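Local coordinates for tyrosine--tRNA ligase (Archaeoglobus fulgidus, PDB 2CYB), which binds L-tyrosine and, as a class I tyrosyl-tRNA synthetase, probably activates it with ATP and transfers it to the acceptor end of tRNA(Tyr), at residues V225-P228 against R234-R237; N249-I254 against I302-Y307; L260-K265 against N309-D314; V267-R270 against G276-E279; E288-K291 against H296-D299. All coordinates share one frame; numbering follows the deposited sequence.

In the fold
Contacts 2 and 3 hold the same two elements, helix 250-263 and helix 297-319, at successive levels. Contact 2 is wholly buried and made of branched aliphatic side chains, whereas contact 3, partly buried, mixes in an aromatic ring and the carbon chain of an arginine. Contact 5, also buried and apolar, closes the short turn into helix 297-319, and its F290 packs against L252 of contact 2. The two surface contacts are polar: contact 4 is a hairpin laced by hydrogen bonds, and contact 1 a single salt bridge from the loop before helix 229-237 to its last turn. I236 of contact 1 meets I251 and I254, while the hydroxyl of Y307 probably hydrogen-bonds V267 N of the hairpin.

Contact 1 of 5, residues V225-P228 against R234-R237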
# COMPACT_ATOMS: atom_id res chain seq x y z
N VAL A 225 -15.94 17.56 -23.51
CA VAL A 225 -15.38 18.68 -24.27
C VAL A 225 -15.21 18.33 -25.74
O VAL A 225 -14.90 19.20 -26.56
CB VAL A 225 -13.99 19.10 -23.73
CG1 VAL A 225 -14.09 19.53 -22.28
CG2 VAL A 225 -13.00 17.95 -23.90
N ARG A 226 -15.41 17.06 -26.07
CA ARG A 226 -15.25 16.60 -27.43
C ARG A 226 -16.60 16.45 -28.14
O ARG A 226 -16.64 16.20 -29.35
CB ARG A 226 -14.51 15.26 -27.43
CG ARG A 226 -13.74 14.95 -28.70
CD ARG A 226 -13.01 13.61 -28.57
NE ARG A 226 -12.26 13.27 -29.77
CZ ARG A 226 -11.22 13.96 -30.22
NH1 ARG A 226 -10.79 15.03 -29.57
NH2 ARG A 226 -10.59 13.57 -31.33
N ASP A 227 -17.70 16.59 -27.40
CA ASP A 227 -19.02 16.47 -28.02
C ASP A 227 -19.22 17.57 -29.07
O ASP A 227 -18.97 18.75 -28.81
CB ASP A 227 -20.13 16.58 -26.97
CG ASP A 227 -20.31 15.31 -26.16
OD1 ASP A 227 -20.03 14.21 -26.68
OD2 ASP A 227 -20.74 15.41 -24.99
N PRO A 228 -19.65 17.19 -30.28
CA PRO A 228 -19.88 18.19 -31.33
C PRO A 228 -21.12 19.02 -31.01
O PRO A 228 -22.03 18.56 -30.30
CB PRO A 228 -20.05 17.33 -32.59
CG PRO A 228 -20.67 16.08 -32.05
CD PRO A 228 -19.86 15.82 -30.80
N ARG A 234 -28.40 17.92 -28.59
CA ARG A 234 -29.23 16.74 -28.34
C ARG A 234 -29.29 16.36 -26.85
O ARG A 234 -30.36 16.11 -26.31
CB ARG A 234 -28.72 15.55 -29.15
CG ARG A 234 -29.36 14.23 -28.75
CD ARG A 234 -28.72 13.05 -29.45
NE ARG A 234 -29.02 11.81 -28.73
CZ ARG A 234 -28.48 11.48 -27.56
NH1 ARG A 234 -28.81 10.34 -26.97
NH2 ARG A 234 -27.60 12.29 -26.98
N LYS A 235 -28.13 16.30 -26.20
CA LYS A 235 -28.06 15.94 -24.79
C LYS A 235 -28.80 16.94 -23.90
O LYS A 235 -29.50 16.55 -22.97
CB LYS A 235 -26.60 15.83 -24.33
CG LYS A 235 -25.85 14.64 -24.93
CD LYS A 235 -24.42 14.58 -24.41
CE LYS A 235 -23.69 13.34 -24.90
NZ LYS A 235 -22.29 13.27 -24.37
N ILE A 236 -28.64 18.23 -24.19
CA ILE A 236 -29.32 19.27 -23.41
C ILE A 236 -30.83 19.17 -23.65
O ILE A 236 -31.62 19.21 -22.72
CB ILE A 236 -28.82 20.69 -23.78
CG1 ILE A 236 -27.37 20.87 -23.33
CG2 ILE A 236 -29.69 21.75 -23.11
CD1 ILE A 236 -27.17 20.75 -21.83
N ARG A 237 -31.21 19.01 -24.92
CA ARG A 237 -32.62 18.90 -25.27
C ARG A 237 -33.36 17.85 -24.45
O ARG A 237 -34.46 18.10 -23.97
CB ARG A 237 -32.76 18.61 -26.77
CG ARG A 237 -34.18 18.28 -27.23
CD ARG A 237 -34.43 18.73 -28.67
NE ARG A 237 -33.31 18.44 -29.56
CZ ARG A 237 -32.89 17.21 -29.87
NH1 ARG A 237 -31.86 17.06 -30.69
NH2 ARG A 237 -33.50 16.15 -29.36
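D227 and K235 start out alike, each with CG beside its own backbone N and anti to the carbonyl carbon (chi1 -76° and -69°), and beyond CG the lysine chain runs fully extended. That straight chain carries NZ across from the helix to the carboxylate, bridging the 9.6 Å between D227 CA and K235 CA. The two side chains meet at about a right angle. NZ of K235 donates to OD2 of D227 at 2.7 Å, a hydrogen bond that is also a salt bridge. The ammonium comes from the syn side but lies 31° out of the carboxylate plane, and OD1 of D227 is farther from K235 NZ, at 3.4 Å. OD2 is gripped a second time by S224 N, while NZ also donates to Y222 O, and the carbon chain of K235 touches L210 and I223. P228, next to the aspartate, is the N-cap of helix 229-237, so the bridge links the entry of that helix to its last turn. The loop carrying D227 follows the KMSKS region, and the K235 side chain is about 11 Å from that of S217, predicted to bind ATP. An asparagine in place of D227 would probably leave the K235 ammonium without its charged mate. An aspartate and a lysine at a partly exposed position thus join charge pairing to directed bonds, and each charge is likely to stabilise the ionised form of the other.

Contact 2 of 5, residues N249-I254 against I302-Y307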
# COMPACT_ATOMS: atom_id res chain seq x y z
N ASN A 249 -30.94 20.52 -10.70
CA ASN A 249 -31.36 20.79 -12.07
C ASN A 249 -30.09 20.92 -12.90
O ASN A 249 -29.39 21.93 -12.82
CB ASN A 249 -32.21 22.07 -12.15
CG ASN A 249 -32.85 22.26 -13.52
OD1 ASN A 249 -34.02 22.64 -13.62
ND2 ASN A 249 -32.09 22.01 -14.58
N PRO A 250 -29.78 19.89 -13.70
CA PRO A 250 -28.61 19.81 -14.58
C PRO A 250 -28.38 21.01 -15.48
O PRO A 250 -27.24 21.43 -15.68
CB PRO A 250 -28.88 18.54 -15.39
CG PRO A 250 -29.70 17.72 -14.46
CD PRO A 250 -30.65 18.72 -13.89
N ILE A 251 -29.46 21.55 -16.04
CA ILE A 251 -29.34 22.70 -16.92
C ILE A 251 -29.02 23.96 -16.13
O ILE A 251 -28.15 24.74 -16.54
CB ILE A 251 -30.65 22.89 -17.74
CG1 ILE A 251 -30.96 21.59 -18.48
CG2 ILE A 251 -30.50 24.04 -18.72
CD1 ILE A 251 -29.81 21.08 -19.34
N LEU A 252 -29.71 24.16 -15.02
CA LEU A 252 -29.45 25.32 -14.18
C LEU A 252 -28.01 25.25 -13.68
O LEU A 252 -27.33 26.28 -13.57
CB LEU A 252 -30.41 25.36 -13.00
CG LEU A 252 -31.76 26.01 -13.28
CD1 LEU A 252 -32.62 25.97 -12.02
CD2 LEU A 252 -31.55 27.45 -13.73
N ASP A 253 -27.55 24.04 -13.39
CA ASP A 253 -26.19 23.85 -12.90
C ASP A 253 -25.17 24.31 -13.93
O ASP A 253 -24.17 24.94 -13.57
CB ASP A 253 -25.93 22.38 -12.54
CG ASP A 253 -26.57 21.98 -11.22
OD1 ASP A 253 -26.64 20.77 -10.92
OD2 ASP A 253 -26.99 22.88 -10.46
N ILE A 254 -25.40 24.02 -15.20
CA ILE A 254 -24.46 24.45 -16.22
C ILE A 254 -24.44 25.98 -16.27
O ILE A 254 -23.39 26.59 -16.45
CB ILE A 254 -24.81 23.87 -17.60
CG1 ILE A 254 -24.70 22.35 -17.56
CG2 ILE A 254 -23.87 24.45 -18.67
CD1 ILE A 254 -25.11 21.66 -18.86
N ILE A 302 -32.14 26.06 -24.74
CA ILE A 302 -31.58 26.58 -25.97
C ILE A 302 -30.40 27.50 -25.69
O ILE A 302 -29.36 27.41 -26.36
CB ILE A 302 -32.62 27.36 -26.80
CG1 ILE A 302 -33.76 26.42 -27.23
CG2 ILE A 302 -31.96 27.97 -28.03
CD1 ILE A 302 -33.28 25.21 -28.02
N ALA A 303 -30.56 28.37 -24.70
CA ALA A 303 -29.50 29.31 -24.35
C ALA A 303 -28.28 28.60 -23.76
O ALA A 303 -27.14 28.91 -24.11
CB ALA A 303 -30.03 30.37 -23.36
N VAL A 304 -28.53 27.65 -22.87
CA VAL A 304 -27.43 26.91 -22.25
C VAL A 304 -26.64 26.15 -23.31
O VAL A 304 -25.41 26.12 -23.28
CB VAL A 304 -27.95 25.93 -21.19
CG1 VAL A 304 -26.82 25.00 -20.72
CG2 VAL A 304 -28.52 26.70 -20.01
N ALA A 305 -27.34 25.53 -24.26
CA ALA A 305 -26.67 24.79 -25.32
C ALA A 305 -25.82 25.73 -26.17
O ALA A 305 -24.70 25.39 -26.56
CB ALA A 305 -27.70 24.07 -26.20
N LYS A 306 -26.35 26.92 -26.47
CA LYS A 306 -25.61 27.88 -27.28
C LYS A 306 -24.34 28.38 -26.60
O LYS A 306 -23.28 28.44 -27.22
CB LYS A 306 -26.50 29.07 -27.64
CG LYS A 306 -25.77 30.17 -28.40
CD LYS A 306 -26.68 31.35 -28.70
CE LYS A 306 -25.90 32.45 -29.41
NZ LYS A 306 -26.75 33.65 -29.67
N TYR A 307 -24.45 28.74 -25.32
CA TYR A 307 -23.28 29.23 -24.61
C TYR A 307 -22.25 28.11 -24.39
O TYR A 307 -21.05 28.33 -24.52
CB TYR A 307 -23.68 29.84 -23.27
CG TYR A 307 -24.15 31.27 -23.40
CD1 TYR A 307 -25.45 31.57 -23.80
CD2 TYR A 307 -23.28 32.33 -23.15
CE1 TYR A 307 -25.88 32.89 -23.94
CE2 TYR A 307 -23.70 33.65 -23.29
CZ TYR A 307 -25.00 33.92 -23.69
OH TYR A 307 -25.41 35.23 -23.82
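V304 turns its forked end toward helix 250-263, one methyl for each of two isoleucines. CG2 of V304 meets CG2 of I251 at 3.6 Å, and its other branch, CG1, meets CG2 of I254, also at 3.6 Å. The valine therefore sits over the strip between two residues three apart on the facing helix, a spacing that brings their side chains onto neighbouring parts of one surface. In both isoleucines it is the short branch, CG2, that makes the touch: chi1 (-56° in I251, -63° in I254) sets CG1 beside the backbone N and leaves CG2 anti to it. Each pair crosses obliquely. I254 sends its CB bond toward the valine, and its CB lies 3.9 Å from V304 CG1. I251 leaves its helix at a more glancing angle, yet CG2 still comes within 4.0 Å of V304 CB.

This is helix-to-helix packing inside the largely helical C-terminal part of the chain, which probably recognises the anticodon, as in related archaeal enzymes. Compact, beta-branched residues suit the place: they present methyl groups close to the backbone, and the helices approach to 7.1 Å between the CA atoms of I251 and V304. No hydrogen bond crosses, as expected where all three side chains are buried and apolar. I259, farther along helix 250-263, touches both I254 and V304. The CD1 atoms of I251 and I254, on the other branch, turn to I236 of helix 229-237.

Contact 3 of 5, residues L260-K265 against N309-D314; sequences LPRFGK and NMLLED
Beside R262 and F263, which meet L311, the last turn of helix 250-263 is closed by a backbone bond of 2.8 Å from G264 N to L260 O. Nothing polar bonds across to residues 309-314; the contact is made by carbon atoms. CD of R262 lies 3.4 Å from CD1 of L311, a close approach of two carbons, and 3.9 Å from its CG. The arginine chain, extended from CG to NE, passes the leucine at about a right angle. Its aliphatic part does the packing, while NH2 reaches out to a weak hydrogen bond with L100 O. With CG anti to the backbone N (chi1 -153°), the L311 fork is carried out toward R262, where CD1 makes the touch.

Helices 250-263 and 297-319 pack here one level along from V304. Here the end of helix 250-263 also meets helix 47-61, which starts in the HIGH region of the Rossmann-fold catalytic domain. R262 touches M57 of that helix, and P261 touches Q54. The proline has no N-H to give to the turn before, and the helix is kinked there.

F263 points its ring at the other helix. CZ of F263 is 4.2 Å from CB of M310, and L311 N lies at the ring edge, 4.4 Å from CZ. CE1 of F263 approaches CD1 of L311 at 4.4 Å, so the ring spans two adjacent residues, and it also stacks edge-to-face with Y307. A large flat residue suits such a span. G264 then leaves the helix at a phi of 95°, where a side chain would run into the carbonyl O of F263.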
# COMPACT_ATOMS: atom_id res chain seq x y z
N LEU A 260 -22.29 31.49 -16.40
CA LEU A 260 -22.20 32.78 -15.72
C LEU A 260 -20.78 33.13 -15.25
O LEU A 260 -20.34 34.26 -15.42
CB LEU A 260 -23.19 32.82 -14.55
CG LEU A 260 -24.64 33.02 -15.04
CD1 LEU A 260 -25.61 32.71 -13.92
CD2 LEU A 260 -24.81 34.45 -15.55
N PRO A 261 -20.06 32.17 -14.66
CA PRO A 261 -18.69 32.48 -14.21
C PRO A 261 -17.77 32.86 -15.37
O PRO A 261 -16.87 33.67 -15.21
CB PRO A 261 -18.25 31.20 -13.52
CG PRO A 261 -19.53 30.71 -12.90
CD PRO A 261 -20.52 30.90 -14.05
N ARG A 262 -18.01 32.27 -16.53
CA ARG A 262 -17.18 32.53 -17.69
C ARG A 262 -17.64 33.69 -18.56
O ARG A 262 -16.81 34.43 -19.09
CB ARG A 262 -17.06 31.26 -18.54
CG ARG A 262 -16.19 30.21 -17.88
CD ARG A 262 -16.27 28.87 -18.58
NE ARG A 262 -15.20 28.00 -18.10
CZ ARG A 262 -13.90 28.24 -18.30
NH1 ARG A 262 -13.52 29.32 -18.96
NH2 ARG A 262 -12.99 27.40 -17.82
N PHE A 263 -18.95 33.86 -18.71
CA PHE A 263 -19.45 34.94 -19.55
C PHE A 263 -19.90 36.21 -18.83
O PHE A 263 -19.93 37.28 -19.44
CB PHE A 263 -20.60 34.45 -20.43
CG PHE A 263 -20.18 33.43 -21.46
CD1 PHE A 263 -20.12 32.08 -21.13
CD2 PHE A 263 -19.83 33.83 -22.74
CE1 PHE A 263 -19.71 31.13 -22.08
CE2 PHE A 263 -19.42 32.89 -23.70
CZ PHE A 263 -19.37 31.54 -23.36
N GLY A 264 -20.26 36.09 -17.56
CA GLY A 264 -20.69 37.26 -16.82
C GLY A 264 -22.20 37.44 -16.82
O GLY A 264 -22.79 37.91 -15.85
N LYS A 265 -22.83 37.05 -17.93
CA LYS A 265 -24.27 37.15 -18.07
C LYS A 265 -24.68 36.18 -19.16
O LYS A 265 -23.85 35.73 -19.95
CB LYS A 265 -24.67 38.57 -18.47
CG LYS A 265 -24.10 39.03 -19.80
CD LYS A 265 -22.57 39.08 -19.77
CE LYS A 265 -21.99 39.53 -21.11
NZ LYS A 265 -22.37 40.92 -21.47
N ASN A 309 -21.81 25.57 -26.24
CA ASN A 309 -21.17 25.31 -27.53
C ASN A 309 -20.13 26.37 -27.86
O ASN A 309 -19.12 26.07 -28.51
CB ASN A 309 -22.21 25.21 -28.66
CG ASN A 309 -22.76 23.82 -28.80
OD1 ASN A 309 -22.04 22.84 -28.61
ND2 ASN A 309 -24.04 23.71 -29.15
N MET A 310 -20.36 27.60 -27.42
CA MET A 310 -19.40 28.67 -27.68
C MET A 310 -18.15 28.36 -26.87
O MET A 310 -17.02 28.52 -27.33
CB MET A 310 -19.97 30.03 -27.26
CG MET A 310 -21.10 30.53 -28.15
SD MET A 310 -21.53 32.26 -27.82
CE MET A 310 -22.60 32.05 -26.42
N LEU A 311 -18.37 27.90 -25.64
CA LEU A 311 -17.30 27.56 -24.71
C LEU A 311 -16.41 26.45 -25.28
O LEU A 311 -15.18 26.59 -25.33
CB LEU A 311 -17.94 27.13 -23.38
CG LEU A 311 -17.18 27.30 -22.07
CD1 LEU A 311 -18.14 27.15 -20.91
CD2 LEU A 311 -16.06 26.28 -21.98
N LEU A 312 -17.03 25.36 -25.71
CA LEU A 312 -16.31 24.22 -26.26
C LEU A 312 -15.69 24.51 -27.62
O LEU A 312 -14.57 24.06 -27.91
CB LEU A 312 -17.23 23.01 -26.37
CG LEU A 312 -17.58 22.28 -25.07
CD1 LEU A 312 -18.17 23.25 -24.06
CD2 LEU A 312 -18.57 21.17 -25.37
N GLU A 313 -16.40 25.25 -28.46
CA GLU A 313 -15.89 25.60 -29.77
C GLU A 313 -14.59 26.37 -29.60
O GLU A 313 -13.59 26.08 -30.27
CB GLU A 313 -16.90 26.45 -30.54
CG GLU A 313 -17.91 25.63 -31.33
CD GLU A 313 -17.25 24.86 -32.46
OE1 GLU A 313 -16.70 25.50 -33.39
OE2 GLU A 313 -17.29 23.61 -32.43
N ASP A 314 -14.60 27.35 -28.71
CA ASP A 314 -13.42 28.14 -28.44
C ASP A 314 -12.31 27.24 -27.89
O ASP A 314 -11.14 27.40 -28.24
CB ASP A 314 -13.74 29.23 -27.42
CG ASP A 314 -12.54 30.07 -27.06
OD1 ASP A 314 -11.99 30.74 -27.96
OD2 ASP A 314 -12.14 30.06 -25.88

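Contact 4 of 5, residues V267-R270 against G276-E279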
# COMPACT_ATOMS: atom_id res chain seq x y z
N VAL A 267 -27.70 35.65 -22.17
CA VAL A 267 -28.84 36.15 -22.90
C VAL A 267 -29.69 34.96 -23.32
O VAL A 267 -29.20 34.03 -23.96
CB VAL A 267 -28.40 36.93 -24.16
CG1 VAL A 267 -29.62 37.38 -24.95
CG2 VAL A 267 -27.57 38.14 -23.75
N VAL A 268 -30.96 34.99 -22.95
CA VAL A 268 -31.88 33.92 -23.31
C VAL A 268 -32.82 34.46 -24.37
O VAL A 268 -33.79 35.17 -24.06
CB VAL A 268 -32.69 33.46 -22.09
CG1 VAL A 268 -33.66 32.36 -22.47
CG2 VAL A 268 -31.74 32.98 -21.00
N GLU A 269 -32.54 34.16 -25.63
CA GLU A 269 -33.40 34.63 -26.71
C GLU A 269 -34.71 33.86 -26.64
O GLU A 269 -34.72 32.65 -26.40
CB GLU A 269 -32.73 34.39 -28.07
CG GLU A 269 -31.29 34.90 -28.14
CD GLU A 269 -30.75 34.96 -29.56
OE1 GLU A 269 -31.09 34.08 -30.38
OE2 GLU A 269 -29.97 35.89 -29.86
N ARG A 270 -35.82 34.57 -26.83
CA ARG A 270 -37.14 33.94 -26.78
C ARG A 270 -38.08 34.62 -27.75
O ARG A 270 -37.89 35.78 -28.10
CB ARG A 270 -37.75 34.07 -25.38
CG ARG A 270 -36.98 33.44 -24.25
CD ARG A 270 -37.76 33.54 -22.95
NE ARG A 270 -37.96 34.93 -22.53
CZ ARG A 270 -38.50 35.29 -21.38
NH1 ARG A 270 -38.91 34.37 -20.51
NH2 ARG A 270 -38.63 36.58 -21.07
N GLY A 276 -39.97 37.42 -24.97
CA GLY A 276 -38.93 38.14 -25.68
C GLY A 276 -37.56 37.88 -25.07
O GLY A 276 -37.46 37.30 -23.99
N ASP A 277 -36.51 38.32 -25.75
CA ASP A 277 -35.16 38.12 -25.25
C ASP A 277 -35.00 38.73 -23.86
O ASP A 277 -35.48 39.83 -23.59
CB ASP A 277 -34.13 38.73 -26.21
CG ASP A 277 -34.25 38.17 -27.61
OD1 ASP A 277 -34.92 37.13 -27.79
OD2 ASP A 277 -33.67 38.77 -28.54
N VAL A 278 -34.34 37.99 -22.98
CA VAL A 278 -34.11 38.47 -21.62
C VAL A 278 -32.66 38.17 -21.28
O VAL A 278 -32.09 37.18 -21.75
CB VAL A 278 -35.04 37.76 -20.61
CG1 VAL A 278 -34.85 36.25 -20.69
CG2 VAL A 278 -34.77 38.28 -19.21
N GLU A 279 -32.05 39.04 -20.48
CA GLU A 279 -30.66 38.85 -20.08
C GLU A 279 -30.56 38.72 -18.57
O GLU A 279 -31.22 39.45 -17.82
CB GLU A 279 -29.82 40.04 -20.56
CG GLU A 279 -28.33 39.91 -20.27
CD GLU A 279 -27.54 41.12 -20.74
OE1 GLU A 279 -27.80 42.23 -20.22
OE2 GLU A 279 -26.66 40.97 -21.61
O HOH W 1 -37.57 39.55 -21.97
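V268 and V278 form a hydrogen-bonded antiparallel pair. V268 N donates to V278 O at 2.7 Å and V278 N to V268 O at 3.1 Å. V267 and E279 make the neighbouring non-hydrogen-bonded pair, and CA-H...O contacts from V267 to V278 O and from D277 to V268 O fill in between.

Side chains carry the bonding on where strand pairing ends. NE and NH2 of R270 grip G276 O side-on: NE to O is 2.8 Å and nearly straight (162°), whereas NH2 to the same O is 3.2 Å and bent (136°). The oxygen lies in the guanidinium plane, a placing reached by a bend at chi3 (-64°). NH2 of R270 also donates to a water that bonds to D277 O. R270 N, in turn, donates to OD1 of D277 at 2.9 Å, on the anti side of the carboxylate. A leucine in place of R270 would probably leave G276 O without these two donors and the loop end of the hairpin freer to move.

The whole is a beta hairpin, strands 266-268 and 278-280, lying against helix 297-319 through V268, which touches D299 and A303. G276 suits its place by its positive phi.

Packing contacts are few. CB of V268 lies 3.8 Å from CG1 of V278, and the same CG1 sits over one face of the R270 guanidinium, toward its rim. In the V267-E279 pair, CG2 of V267 lies alongside the E279 chain, 3.7 Å from its OE2.

Contact 5 of 5, residues E288-K291 against H296-D299; sequences EDFK and HPLD
F290 reaches P297 because its CG stands anti to the backbone N (chi1 -167°), which swings the ring out from helix 283-292. The far end of the ring, CE1 and CZ, does the touching: both atoms of F290 lie 3.7 Å from CG of P297, and CE1 is 4.0 Å from the proline CD. The two side chains cross at about a right angle, with no polar bond between them. Both residues are buried, which suits a benzene ring and a rigid pyrrolidine; the phenylalanine also touches C241 and N249.

The CB bond of H296 points away from residues 288-291, and its ring folds back over its own helix start. With chi1 at -170°, ND1 accepts from L298 N at 2.9 Å in a nearly straight bond (168°) lying in the imidazole plane. Since ND1 accepts, the ring is probably neutral, with its proton on NE2. CD of P297 covers one face of the imidazole, toward its rim. The short turn itself is tied by a backbone bond between D289 and L295. Such an N-cap side chain, followed at once by proline, which needs no acceptor for an N-H, is a familiar way to begin a helix, here 297-319.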
# COMPACT_ATOMS: atom_id res chain seq x y z
N GLU A 288 -34.41 32.88 -9.88
CA GLU A 288 -35.64 33.52 -9.42
C GLU A 288 -36.72 33.44 -10.50
O GLU A 288 -37.86 33.10 -10.21
CB GLU A 288 -35.37 34.98 -9.06
CG GLU A 288 -35.85 35.38 -7.67
CD GLU A 288 -35.05 34.73 -6.55
OE1 GLU A 288 -35.03 33.49 -6.47
OE2 GLU A 288 -34.45 35.48 -5.74
N ASP A 289 -36.35 33.76 -11.74
CA ASP A 289 -37.30 33.71 -12.85
C ASP A 289 -37.69 32.28 -13.19
O ASP A 289 -38.81 32.03 -13.65
CB ASP A 289 -36.71 34.40 -14.08
CG ASP A 289 -37.16 35.84 -14.20
OD1 ASP A 289 -37.85 36.33 -13.29
OD2 ASP A 289 -36.82 36.49 -15.21
N PHE A 290 -36.78 31.34 -12.97
CA PHE A 290 -37.05 29.94 -13.24
C PHE A 290 -38.02 29.42 -12.19
O PHE A 290 -38.96 28.69 -12.49
CB PHE A 290 -35.75 29.13 -13.19
CG PHE A 290 -35.88 27.75 -13.77
CD1 PHE A 290 -35.84 27.56 -15.14
CD2 PHE A 290 -36.08 26.65 -12.94
CE1 PHE A 290 -36.01 26.29 -15.69
CE2 PHE A 290 -36.25 25.38 -13.48
CZ PHE A 290 -36.21 25.20 -14.86
N LYS A 291 -37.77 29.80 -10.95
CA LYS A 291 -38.59 29.38 -9.83
C LYS A 291 -40.01 29.93 -9.96
O LYS A 291 -40.98 29.25 -9.61
CB LYS A 291 -37.94 29.86 -8.53
CG LYS A 291 -38.29 29.04 -7.30
CD LYS A 291 -37.44 29.48 -6.12
CE LYS A 291 -37.71 28.62 -4.89
NZ LYS A 291 -36.86 29.02 -3.72
N HIS A 296 -38.90 29.60 -18.83
CA HIS A 296 -39.28 28.22 -19.08
C HIS A 296 -38.09 27.36 -19.49
O HIS A 296 -37.18 27.84 -20.17
CB HIS A 296 -40.35 28.18 -20.18
CG HIS A 296 -40.98 26.84 -20.37
ND1 HIS A 296 -40.30 25.76 -20.89
CD2 HIS A 296 -42.23 26.40 -20.08
CE1 HIS A 296 -41.10 24.71 -20.90
NE2 HIS A 296 -42.27 25.07 -20.42
N PRO A 297 -38.07 26.09 -19.06
CA PRO A 297 -37.01 25.13 -19.36
C PRO A 297 -36.60 25.10 -20.83
O PRO A 297 -35.41 25.04 -21.15
CB PRO A 297 -37.63 23.81 -18.91
CG PRO A 297 -38.37 24.22 -17.70
CD PRO A 297 -39.06 25.49 -18.14
N LEU A 298 -37.57 25.15 -21.74
CA LEU A 298 -37.26 25.10 -23.16
C LEU A 298 -36.41 26.25 -23.65
O LEU A 298 -35.51 26.06 -24.47
CB LEU A 298 -38.55 25.00 -23.98
CG LEU A 298 -39.33 23.70 -23.76
CD1 LEU A 298 -40.69 23.78 -24.43
CD2 LEU A 298 -38.51 22.53 -24.32
N ASP A 299 -36.68 27.45 -23.15
CA ASP A 299 -35.89 28.60 -23.57
C ASP A 299 -34.51 28.54 -22.90
O ASP A 299 -33.50 28.82 -23.53
CB ASP A 299 -36.62 29.90 -23.21
CG ASP A 299 -37.96 30.02 -23.95
OD1 ASP A 299 -37.96 29.87 -25.19
OD2 ASP A 299 -38.99 30.26 -23.29